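Local structure of beta-hexosaminidase Amuc_2018 (Akkermansia muciniphila, 6JEB) at residues 5-10 with 438-443; 371-376 with 432-437; 64-69 with 116-121; 11-16 with 82-87. The protein hydrolyses terminal non-reducing N-acetylglucosamine and N-acetylgalactosamine residues from beta-N-acetylhexosaminides, including unbranched N-glycans and chitobiose, as a glycoside hydrolase of family 20. All coordinates share one frame; numbering follows the deposited sequence. Where two conformers were deposited one is given.

Interaction 1: residues 5-10 with 438-443; sequences SIIPEP and RRKLAD
The side chain of Lys440 reaches from its helix over the backbone of Ser5 and Ile6 and slants across the side chain of Ile7, a clear case of a lysine whose methylenes pack while its ammonium bonds. Lys440 CG rests 3.8 Å from Ser5 CA, and Lys440 CE comes equally near to CG1 of Ile7. A bend at chi3 (-67°) sets CE, and the ammonium beyond it ends between two acceptors of the loop. Lys440 NZ donates to Ile6 O over 2.8 Å, approaching 25° out of the carbonyl plane. It also forms a salt bridge with Glu9, whose side chain crosses that of the lysine at about a right angle and offers the anti lone pair of OE1, with Lys440 NZ to Glu9 OE1 at 2.7 Å. A second carboxylate, that of Glu423 in helix 417-426, also bridges to NZ, so this buried charge is probably well compensated. Ser5 OG donates to the anti lone pair of OD2 of Asp443, about a turn beyond Lys440, at 2.6 Å. On the Leu441 side, the CD1 methyls of Ile7 and Leu441 meet at 4.3 Å. A buried salt bridge and a lysine-to-carbonyl bond thus hold the loop before strand 12-16 against helix 434-452, where the N-terminal, non-catalytic domain of this family 20 enzyme is joined to that helix.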
# COMPACT_ATOMS: atom_id res chain seq x y z
N SER A 5 4.26 -17.63 -18.51
CA SER A 5 3.46 -16.44 -18.27
C SER A 5 3.50 -16.07 -16.80
O SER A 5 2.47 -16.05 -16.12
CB SER A 5 2.03 -16.64 -18.74
OG SER A 5 2.00 -16.74 -20.15
N ILE A 6 4.69 -15.76 -16.29
CA ILE A 6 4.90 -15.43 -14.89
C ILE A 6 4.88 -13.91 -14.76
O ILE A 6 5.62 -13.21 -15.45
CB ILE A 6 6.24 -15.99 -14.39
CG1 ILE A 6 6.29 -17.51 -14.54
CG2 ILE A 6 6.49 -15.54 -12.95
CD1 ILE A 6 7.71 -18.05 -14.62
N ILE A 7 4.03 -13.41 -13.87
CA ILE A 7 4.01 -12.00 -13.48
C ILE A 7 4.30 -11.95 -11.99
O ILE A 7 3.58 -12.57 -11.19
CB ILE A 7 2.67 -11.31 -13.78
CG1 ILE A 7 2.35 -11.39 -15.27
CG2 ILE A 7 2.72 -9.84 -13.31
CD1 ILE A 7 0.91 -10.99 -15.62
N PRO A 8 5.33 -11.21 -11.54
CA PRO A 8 6.23 -10.39 -12.36
C PRO A 8 7.23 -11.19 -13.19
O PRO A 8 7.60 -12.31 -12.83
CB PRO A 8 6.97 -9.53 -11.33
CG PRO A 8 6.74 -10.18 -10.02
CD PRO A 8 5.55 -11.05 -10.09
N GLU A 9 7.65 -10.61 -14.30
CA GLU A 9 8.63 -11.26 -15.16
C GLU A 9 9.89 -11.58 -14.37
O GLU A 9 10.44 -10.69 -13.71
CB GLU A 9 8.99 -10.35 -16.34
CG GLU A 9 9.91 -11.00 -17.37
CD GLU A 9 9.26 -12.18 -18.08
OE1 GLU A 9 8.01 -12.29 -18.08
OE2 GLU A 9 10.00 -13.02 -18.65
N PRO A 10 10.37 -12.82 -14.40
CA PRO A 10 11.61 -13.15 -13.68
C PRO A 10 12.81 -12.42 -14.25
O PRO A 10 12.86 -12.06 -15.44
CB PRO A 10 11.74 -14.66 -13.87
CG PRO A 10 10.33 -15.14 -14.09
CD PRO A 10 9.69 -14.03 -14.90
N ARG A 438 1.42 -7.68 -21.62
CA ARG A 438 0.06 -7.83 -22.13
C ARG A 438 -0.24 -9.27 -22.52
O ARG A 438 -1.33 -9.79 -22.25
CB ARG A 438 -0.15 -6.89 -23.32
CG ARG A 438 -1.57 -6.82 -23.83
CD ARG A 438 -1.62 -6.07 -25.15
NE ARG A 438 -1.09 -6.87 -26.24
CZ ARG A 438 -0.37 -6.39 -27.25
NH1 ARG A 438 -0.07 -5.10 -27.29
NH2 ARG A 438 0.08 -7.20 -28.20
N ARG A 439 0.74 -9.95 -23.14
CA ARG A 439 0.57 -11.36 -23.48
C ARG A 439 0.30 -12.19 -22.23
O ARG A 439 -0.65 -12.98 -22.18
CB ARG A 439 1.83 -11.87 -24.18
CG ARG A 439 1.86 -13.39 -24.37
CD ARG A 439 3.22 -13.89 -24.86
NE ARG A 439 4.28 -13.74 -23.86
CZ ARG A 439 4.50 -14.60 -22.87
NH1 ARG A 439 3.72 -15.65 -22.70
NH2 ARG A 439 5.50 -14.38 -22.02
N LYS A 440 1.14 -12.02 -21.20
CA LYS A 440 0.99 -12.81 -19.98
C LYS A 440 -0.32 -12.50 -19.27
O LYS A 440 -0.97 -13.40 -18.74
CB LYS A 440 2.16 -12.54 -19.04
CG LYS A 440 3.51 -12.85 -19.65
CD LYS A 440 4.62 -12.67 -18.64
CE LYS A 440 4.78 -11.21 -18.23
NZ LYS A 440 5.80 -11.03 -17.14
N LEU A 441 -0.70 -11.22 -19.22
CA LEU A 441 -1.92 -10.86 -18.50
C LEU A 441 -3.15 -11.50 -19.12
O LEU A 441 -4.09 -11.87 -18.41
CB LEU A 441 -2.06 -9.35 -18.46
CG LEU A 441 -3.26 -8.94 -17.60
CD1 LEU A 441 -2.96 -9.12 -16.11
CD2 LEU A 441 -3.66 -7.54 -17.93
N ALA A 442 -3.16 -11.65 -20.45
CA ALA A 442 -4.26 -12.37 -21.09
C ALA A 442 -4.36 -13.79 -20.57
O ALA A 442 -5.46 -14.28 -20.29
CB ALA A 442 -4.07 -12.35 -22.61
N ASP A 443 -3.22 -14.48 -20.40
CA ASP A 443 -3.24 -15.82 -19.83
C ASP A 443 -3.69 -15.79 -18.37
O ASP A 443 -4.33 -16.74 -17.90
CB ASP A 443 -1.85 -16.46 -19.91
CG ASP A 443 -1.39 -16.72 -21.33
OD1 ASP A 443 -2.25 -16.80 -22.25
OD2 ASP A 443 -0.17 -16.85 -21.54

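Interaction 2: residues 371-376 with 432-437; sequences TLQKCY and RSWENF
Helix 372-376 packs on the first turn of helix 434-452 through Tyr376, whose ring lies between Arg432, just before helix 434-452, and Phe437 in its first turn. On one face Phe437 forms an offset stack, the centroids 4.6 Å apart and the planes at 25°, with its CB also over the tyrosine ring. The opposite face carries the Arg432 guanidinium in a cation-pi contact, with NH2 over the ring centre and the two planes nearly perpendicular, at 86°. The same arginine gives a weak bond from Arg432 NE to Tyr376 OH at 3.4 Å; the hydroxyl has its stronger partner in Glu423, and Arg432 NH1 reaches Leu378 O. Trp434, in the same turn as Phe437, extends the packing. Gln373 lies over the indole, its CA 3.9 Å from the centroid of the six-membered ring and its amide stacked at 7° to the indole plane, while Leu372 CG meets the rim at CH2. Leu372 also sends CD1 to Phe437 CE2, at 4.0 Å. Each helix begins with an N-cap: Thr371 OG1 accepts from Lys374 N, and Ser433 OG from Asn436 N. The outcome is an aromatic helix-helix interface in which a tyrosine ring has an offset stack on one face and a cation-pi contact on the other.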
# COMPACT_ATOMS: atom_id res chain seq x y z
N THR A 371 -4.85 4.14 -17.34
CA THR A 371 -5.06 2.85 -17.99
C THR A 371 -4.00 1.86 -17.54
O THR A 371 -2.97 2.22 -16.95
CB THR A 371 -4.98 2.99 -19.51
OG1 THR A 371 -3.65 3.41 -19.87
CG2 THR A 371 -6.01 4.00 -20.03
N LEU A 372 -4.27 0.58 -17.83
CA LEU A 372 -3.28 -0.46 -17.57
C LEU A 372 -1.97 -0.17 -18.29
O LEU A 372 -0.89 -0.35 -17.72
CB LEU A 372 -3.85 -1.81 -18.01
CG LEU A 372 -2.92 -3.00 -17.83
CD1 LEU A 372 -2.61 -3.21 -16.34
CD2 LEU A 372 -3.56 -4.22 -18.45
N GLN A 373 -2.05 0.30 -19.54
CA GLN A 373 -0.84 0.61 -20.29
C GLN A 373 -0.07 1.76 -19.65
O GLN A 373 1.17 1.72 -19.58
CB GLN A 373 -1.19 0.93 -21.74
CG GLN A 373 0.03 1.06 -22.63
CD GLN A 373 -0.32 1.08 -24.11
OE1 GLN A 373 -1.49 0.92 -24.49
NE2 GLN A 373 0.68 1.25 -24.95
N LYS A 374 -0.77 2.79 -19.18
CA LYS A 374 -0.11 3.90 -18.50
C LYS A 374 0.58 3.40 -17.24
O LYS A 374 1.74 3.73 -16.97
CB LYS A 374 -1.14 4.97 -18.14
CG LYS A 374 -0.61 6.05 -17.20
CD LYS A 374 0.51 6.84 -17.86
CE LYS A 374 0.91 8.03 -17.01
NZ LYS A 374 1.85 8.94 -17.72
N CYS A 375 -0.13 2.60 -16.45
CA CYS A 375 0.44 2.03 -15.24
C CYS A 375 1.74 1.28 -15.55
O CYS A 375 2.75 1.46 -14.86
CB CYS A 375 -0.60 1.11 -14.62
SG CYS A 375 -0.19 0.49 -13.02
N TYR A 376 1.72 0.43 -16.58
CA TYR A 376 2.90 -0.35 -16.94
C TYR A 376 4.07 0.52 -17.38
O TYR A 376 5.22 0.07 -17.31
CB TYR A 376 2.56 -1.42 -18.00
CG TYR A 376 3.69 -2.42 -18.08
CD1 TYR A 376 3.77 -3.45 -17.16
CD2 TYR A 376 4.71 -2.27 -19.01
CE1 TYR A 376 4.83 -4.33 -17.17
CE2 TYR A 376 5.78 -3.15 -19.03
CZ TYR A 376 5.83 -4.18 -18.11
OH TYR A 376 6.89 -5.05 -18.12
N ARG A 432 11.50 -6.11 -19.03
CA ARG A 432 10.16 -5.54 -19.07
C ARG A 432 9.82 -5.07 -20.48
O ARG A 432 10.66 -4.50 -21.18
CB ARG A 432 10.05 -4.38 -18.09
CG ARG A 432 10.04 -4.83 -16.64
CD ARG A 432 9.79 -3.67 -15.69
NE ARG A 432 8.50 -3.03 -15.95
CZ ARG A 432 8.15 -1.83 -15.50
NH1 ARG A 432 9.00 -1.15 -14.73
NH2 ARG A 432 6.96 -1.33 -15.80
N SER A 433 8.58 -5.34 -20.89
CA SER A 433 8.03 -4.77 -22.11
C SER A 433 6.51 -4.86 -22.04
O SER A 433 5.97 -5.82 -21.48
CB SER A 433 8.55 -5.46 -23.38
OG SER A 433 7.84 -6.65 -23.68
N TRP A 434 5.85 -3.84 -22.58
CA TRP A 434 4.39 -3.85 -22.59
C TRP A 434 3.86 -5.05 -23.37
O TRP A 434 2.92 -5.72 -22.92
CB TRP A 434 3.87 -2.54 -23.17
CG TRP A 434 2.41 -2.56 -23.48
CD1 TRP A 434 1.83 -2.45 -24.72
CD2 TRP A 434 1.33 -2.72 -22.55
NE1 TRP A 434 0.47 -2.53 -24.61
CE2 TRP A 434 0.13 -2.69 -23.29
CE3 TRP A 434 1.26 -2.88 -21.16
CZ2 TRP A 434 -1.13 -2.81 -22.69
CZ3 TRP A 434 -0.00 -3.00 -20.57
CH2 TRP A 434 -1.17 -2.97 -21.34
N GLU A 435 4.47 -5.36 -24.51
CA GLU A 435 4.00 -6.47 -25.33
C GLU A 435 4.04 -7.78 -24.55
O GLU A 435 3.08 -8.55 -24.56
CB GLU A 435 4.81 -6.57 -26.62
CG GLU A 435 4.52 -5.45 -27.60
CD GLU A 435 3.05 -5.36 -27.97
OE1 GLU A 435 2.44 -6.42 -28.23
OE2 GLU A 435 2.50 -4.24 -27.99
N ASN A 436 5.16 -8.05 -23.87
CA ASN A 436 5.25 -9.29 -23.11
C ASN A 436 4.28 -9.30 -21.94
O ASN A 436 3.62 -10.31 -21.67
CB ASN A 436 6.68 -9.53 -22.62
CG ASN A 436 6.88 -10.92 -22.07
OD1 ASN A 436 6.63 -11.91 -22.78
ND2 ASN A 436 7.32 -11.03 -20.82
N PHE A 437 4.18 -8.18 -21.22
CA PHE A 437 3.27 -8.11 -20.09
C PHE A 437 1.83 -8.35 -20.53
O PHE A 437 1.09 -9.12 -19.91
CB PHE A 437 3.39 -6.76 -19.38
CG PHE A 437 2.38 -6.56 -18.29
CD1 PHE A 437 2.59 -7.10 -17.02
CD2 PHE A 437 1.22 -5.84 -18.52
CE1 PHE A 437 1.66 -6.93 -16.01
CE2 PHE A 437 0.28 -5.66 -17.52
CZ PHE A 437 0.49 -6.21 -16.26

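Interaction 3: residues 64-69 with 116-121; sequences TLRQLR and MAYYKF
Gln67 lies over the face of the Tyr118 ring, and this is the closely packed part of the contact. Its CG sits 4.0 Å from the ring centroid in a CH-pi contact. CG stands anti to the carbonyl carbon (chi1 -67°), and the chain then runs extended across the ring, the amide inclined at 35° to it. From there Gln67 NE2 gives a weak bond to Tyr118 O, 3.0 Å long but strongly bent, while OE1 accepts from Ile7 N. The phenol OH of Tyr118 is bonded to Asp70. Further along, Lys120 NZ donates to Thr64 OG1 at 2.7 Å; that hydroxyl also bonds Tyr39, and the lysine makes a cation-pi contact with Trp426.

Arg66 forms the looser, partly exposed side. Its guanidinium is inclined by 28° to the Tyr118 ring, and Arg66 NE comes no nearer than 3.6 Å to Tyr118 CD1. A water mediates instead: it accepts from Arg66 NE at 2.8 Å and donates to Tyr118 O at 2.9 Å. Lys120, with positive phi, is the C-prime residue of a Schellman motif ending helix 106-118, in which Phe121 N bonds Met116 O and Lys120 N bonds Ala117 O. The contact thus sets helix 55-73 of the N-terminal domain against the C-terminal end of a barrel helix, with helix 434-452 packed on Tyr118, helix 417-426 on Tyr119 and strand 39-44 beside Thr64.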
# COMPACT_ATOMS: atom_id res chain seq x y z
N THR A 64 6.13 -18.45 -7.93
CA THR A 64 6.33 -18.73 -9.34
C THR A 64 5.87 -20.13 -9.70
O THR A 64 5.21 -20.34 -10.72
CB THR A 64 7.81 -18.54 -9.68
OG1 THR A 64 8.12 -17.15 -9.53
CG2 THR A 64 8.11 -18.99 -11.11
N LEU A 65 6.19 -21.12 -8.85
CA LEU A 65 5.73 -22.48 -9.09
C LEU A 65 4.21 -22.55 -9.16
O LEU A 65 3.64 -23.29 -9.98
CB LEU A 65 6.27 -23.40 -8.00
CG LEU A 65 6.04 -24.91 -8.15
CD1 LEU A 65 6.63 -25.39 -9.46
CD2 LEU A 65 6.66 -25.65 -6.96
N ARG A 66 3.53 -21.77 -8.31
CA ARG A 66 2.07 -21.72 -8.34
C ARG A 66 1.56 -21.22 -9.69
O ARG A 66 0.62 -21.79 -10.26
CB ARG A 66 1.61 -20.82 -7.19
CG ARG A 66 0.12 -20.67 -6.99
CD ARG A 66 -0.19 -20.05 -5.61
NE ARG A 66 0.53 -18.80 -5.40
CZ ARG A 66 0.84 -18.29 -4.21
NH1 ARG A 66 0.50 -18.92 -3.08
NH2 ARG A 66 1.49 -17.14 -4.14
N GLN A 67 2.18 -20.15 -10.21
CA GLN A 67 1.76 -19.63 -11.51
C GLN A 67 2.05 -20.64 -12.62
O GLN A 67 1.25 -20.79 -13.55
CB GLN A 67 2.42 -18.28 -11.80
CG GLN A 67 1.94 -17.18 -10.87
CD GLN A 67 2.20 -15.79 -11.41
OE1 GLN A 67 2.80 -15.63 -12.48
NE2 GLN A 67 1.74 -14.78 -10.69
N LEU A 68 3.19 -21.33 -12.54
CA LEU A 68 3.50 -22.35 -13.54
C LEU A 68 2.52 -23.50 -13.47
O LEU A 68 2.15 -24.07 -14.50
CB LEU A 68 4.94 -22.85 -13.37
CG LEU A 68 6.03 -21.85 -13.75
CD1 LEU A 68 7.38 -22.45 -13.42
CD2 LEU A 68 5.94 -21.48 -15.23
N ARG A 69 2.08 -23.87 -12.26
CA ARG A 69 1.07 -24.91 -12.13
C ARG A 69 -0.26 -24.47 -12.73
O ARG A 69 -0.95 -25.27 -13.37
CB ARG A 69 0.91 -25.32 -10.66
CG ARG A 69 2.10 -26.10 -10.17
CD ARG A 69 2.06 -26.41 -8.69
NE ARG A 69 3.13 -27.35 -8.38
CZ ARG A 69 3.64 -27.55 -7.17
NH1 ARG A 69 3.20 -26.86 -6.13
NH2 ARG A 69 4.61 -28.44 -7.02
N MET A 116 -2.65 -10.45 -3.79
CA MET A 116 -1.39 -9.70 -3.88
C MET A 116 -0.18 -10.61 -3.70
O MET A 116 0.86 -10.41 -4.35
CB MET A 116 -1.38 -8.52 -2.90
CG MET A 116 -1.19 -8.90 -1.45
SD MET A 116 -1.57 -7.51 -0.34
CE MET A 116 -0.11 -6.49 -0.58
N ALA A 117 -0.29 -11.63 -2.84
CA ALA A 117 0.82 -12.57 -2.68
C ALA A 117 1.08 -13.33 -3.97
O ALA A 117 2.23 -13.66 -4.28
CB ALA A 117 0.52 -13.56 -1.55
N TYR A 118 0.03 -13.60 -4.75
CA TYR A 118 0.19 -14.29 -6.02
C TYR A 118 1.13 -13.54 -6.96
O TYR A 118 1.83 -14.17 -7.76
CB TYR A 118 -1.19 -14.46 -6.65
CG TYR A 118 -1.27 -15.36 -7.86
CD1 TYR A 118 -1.33 -16.74 -7.72
CD2 TYR A 118 -1.37 -14.83 -9.14
CE1 TYR A 118 -1.45 -17.57 -8.83
CE2 TYR A 118 -1.49 -15.64 -10.26
CZ TYR A 118 -1.51 -17.02 -10.10
OH TYR A 118 -1.64 -17.84 -11.19
N TYR A 119 1.16 -12.20 -6.84
CA TYR A 119 2.00 -11.32 -7.65
C TYR A 119 3.25 -10.83 -6.91
O TYR A 119 3.90 -9.88 -7.37
CB TYR A 119 1.17 -10.16 -8.20
CG TYR A 119 0.14 -10.68 -9.17
CD1 TYR A 119 0.54 -11.10 -10.44
CD2 TYR A 119 -1.21 -10.80 -8.83
CE1 TYR A 119 -0.37 -11.61 -11.34
CE2 TYR A 119 -2.13 -11.32 -9.73
CZ TYR A 119 -1.70 -11.72 -10.98
OH TYR A 119 -2.60 -12.26 -11.88
N LYS A 120 3.61 -11.47 -5.78
CA LYS A 120 4.84 -11.19 -5.04
C LYS A 120 4.88 -9.81 -4.39
O LYS A 120 5.96 -9.29 -4.11
CB LYS A 120 6.11 -11.45 -5.86
CG LYS A 120 6.24 -12.87 -6.38
CD LYS A 120 7.61 -13.08 -7.03
CE LYS A 120 7.79 -14.50 -7.57
NZ LYS A 120 7.06 -14.71 -8.86
N PHE A 121 3.73 -9.19 -4.11
CA PHE A 121 3.75 -8.04 -3.22
C PHE A 121 4.21 -8.50 -1.84
O PHE A 121 3.93 -9.62 -1.42
CB PHE A 121 2.36 -7.42 -3.10
CG PHE A 121 1.97 -6.57 -4.29
CD1 PHE A 121 2.36 -5.25 -4.36
CD2 PHE A 121 1.22 -7.11 -5.33
CE1 PHE A 121 2.02 -4.46 -5.44
CE2 PHE A 121 0.87 -6.32 -6.42
CZ PHE A 121 1.28 -4.99 -6.48
O HOH W 1 1.86 -16.98 -7.13

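Interaction 4: residues 11-16 with 82-87; sequences SRTELR and GVITDK
Ser11 meets the end of strand 79-86 through both its backbone and its hydroxyl. Ser11 N donates to Asp86 OD1 at 2.9 Å, approaching from well above the carboxylate plane. The same oxygen also accepts from Trp426 NE1, so two donors grip it. With chi1 at 52°, Ser11 OG lies between the backbone N and carbonyl carbon and donates to Thr85 O over 2.8 Å. That carbonyl is shared, since Arg12 N adds a weak, bent bond to it. Beyond this point the pairing is regular. Thr85 N gives to Arg12 O, and in the next hydrogen-bonded pair Glu14 N meets Val83 O at 2.8 Å in an almost straight bond (177°), while Val83 N returns one to Glu14 O.

The side chains of Arg12, Glu14, Val83 and Thr85 share one face of the sheet. There Arg12 NH2 forms a salt bridge with Glu14 OE1 at 3.0 Å, the oxygen lying in the guanidinium plane. A water also lies in that plane: it bonds Thr85 OG1 at 2.7 Å and makes weak links to Arg12 NE and Val83 O. Arg16 spreads its guanidinium over Val83, with Val83 CG2 3.5 Å from Arg16 CZ and over the centre of the group. The other face carries Thr13, Leu15 and Ile84. Gly82 brings its CA within 3.1 Å of Glu14 O, where a CB would clash. This is antiparallel pairing, the axes of strands 12-16 and 82-86 running at 175°, which adds strand 12-16 to strand 79-86 in the mixed sheet of the N-terminal alpha/beta domain that accompanies the family 20 catalytic barrel.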
# COMPACT_ATOMS: atom_id res chain seq x y z
N SER A 11 13.81 -12.21 -13.40
CA SER A 11 15.01 -11.50 -13.84
C SER A 11 15.78 -12.27 -14.90
O SER A 11 16.42 -11.65 -15.75
CB SER A 11 15.89 -11.13 -12.65
OG SER A 11 16.17 -12.26 -11.85
N ARG A 12 15.74 -13.61 -14.88
CA ARG A 12 16.36 -14.42 -15.93
C ARG A 12 15.53 -15.68 -16.15
O ARG A 12 15.22 -16.40 -15.19
CB ARG A 12 17.81 -14.82 -15.59
CG ARG A 12 18.47 -15.71 -16.66
CD ARG A 12 19.89 -16.21 -16.25
NE ARG A 12 20.32 -17.36 -17.07
CZ ARG A 12 21.24 -17.32 -18.03
NH1 ARG A 12 21.88 -16.20 -18.33
NH2 ARG A 12 21.51 -18.44 -18.71
N THR A 13 15.14 -15.92 -17.40
CA THR A 13 14.52 -17.17 -17.81
C THR A 13 15.33 -17.74 -18.95
O THR A 13 15.49 -17.07 -19.98
CB THR A 13 13.07 -16.94 -18.27
OG1 THR A 13 12.32 -16.29 -17.24
CG2 THR A 13 12.41 -18.28 -18.60
N GLU A 14 15.86 -18.94 -18.77
CA GLU A 14 16.59 -19.67 -19.80
C GLU A 14 15.74 -20.87 -20.19
O GLU A 14 15.69 -21.87 -19.46
CB GLU A 14 17.97 -20.10 -19.29
CG GLU A 14 18.75 -20.95 -20.31
CD GLU A 14 20.09 -21.52 -19.80
OE1 GLU A 14 20.50 -21.22 -18.66
OE2 GLU A 14 20.73 -22.27 -20.57
N LEU A 15 15.06 -20.79 -21.33
CA LEU A 15 14.18 -21.87 -21.76
C LEU A 15 14.98 -22.97 -22.45
O LEU A 15 15.99 -22.72 -23.10
CB LEU A 15 13.12 -21.33 -22.71
CG LEU A 15 12.13 -20.34 -22.07
CD1 LEU A 15 11.19 -19.78 -23.13
CD2 LEU A 15 11.34 -21.02 -20.96
N ARG A 16 14.50 -24.20 -22.29
CA ARG A 16 15.12 -25.38 -22.87
C ARG A 16 14.13 -26.06 -23.81
O ARG A 16 12.94 -25.75 -23.83
CB ARG A 16 15.60 -26.34 -21.77
CG ARG A 16 16.74 -25.73 -20.94
CD ARG A 16 17.09 -26.53 -19.69
NE ARG A 16 18.37 -26.09 -19.14
CZ ARG A 16 18.84 -26.44 -17.95
NH1 ARG A 16 18.14 -27.24 -17.16
NH2 ARG A 16 20.03 -25.99 -17.55
N GLY A 82 13.18 -25.38 -18.41
CA GLY A 82 14.02 -24.20 -18.34
C GLY A 82 14.51 -23.95 -16.93
O GLY A 82 14.24 -24.72 -16.00
N VAL A 83 15.25 -22.85 -16.80
CA VAL A 83 15.79 -22.40 -15.52
C VAL A 83 15.37 -20.95 -15.31
O VAL A 83 15.60 -20.10 -16.18
CB VAL A 83 17.32 -22.51 -15.47
CG1 VAL A 83 17.84 -22.13 -14.09
CG2 VAL A 83 17.76 -23.91 -15.83
N ILE A 84 14.77 -20.67 -14.16
CA ILE A 84 14.36 -19.33 -13.77
C ILE A 84 15.25 -18.93 -12.60
O ILE A 84 15.29 -19.62 -11.58
CB ILE A 84 12.88 -19.32 -13.34
CG1 ILE A 84 11.97 -19.75 -14.50
CG2 ILE A 84 12.49 -17.95 -12.80
CD1 ILE A 84 10.60 -20.24 -14.03
N THR A 85 15.97 -17.82 -12.74
CA THR A 85 16.78 -17.28 -11.66
C THR A 85 16.27 -15.88 -11.38
O THR A 85 16.24 -15.05 -12.29
CB THR A 85 18.26 -17.24 -12.06
OG1 THR A 85 18.65 -18.52 -12.58
CG2 THR A 85 19.13 -16.91 -10.85
N ASP A 86 15.85 -15.63 -10.14
CA ASP A 86 14.97 -14.49 -9.92
C ASP A 86 15.24 -13.85 -8.57
O ASP A 86 15.49 -14.53 -7.58
CB ASP A 86 13.52 -15.00 -9.97
CG ASP A 86 12.52 -13.93 -10.36
OD1 ASP A 86 12.93 -12.81 -10.74
OD2 ASP A 86 11.31 -14.24 -10.28
N LYS A 87 15.16 -12.51 -8.55
CA LYS A 87 15.39 -11.70 -7.36
C LYS A 87 14.76 -10.35 -7.66
O LYS A 87 14.85 -9.89 -8.81
CB LYS A 87 16.90 -11.54 -7.13
CG LYS A 87 17.29 -10.80 -5.85
CD LYS A 87 18.80 -10.57 -5.77
CE LYS A 87 19.18 -9.85 -4.49
NZ LYS A 87 18.33 -8.63 -4.25
O HOH W 2 17.90 -18.70 -15.19

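How the interactions relate
Interactions 1, 3 and 4 meet one another around the N-terminal domain, whereas interaction 2 touches interaction 1 alone. Interactions 1 and 2 share helix 434-452, which turns a lysine toward the 5-10 loop and aromatic rings toward the 371-376 helix. Interaction 3, the most buried, mixes ring packing with polar groups along a domain boundary; interaction 4, farthest from the centre of the chain, relies on backbone bonds and surface charges. The loop ties these regions together: Pro8 packs on Tyr119 of interaction 3, and Pro10 on Ile84 and Asp86 of interaction 4. Ile84 also meets Thr64 and Leu68, joining sheet to helix.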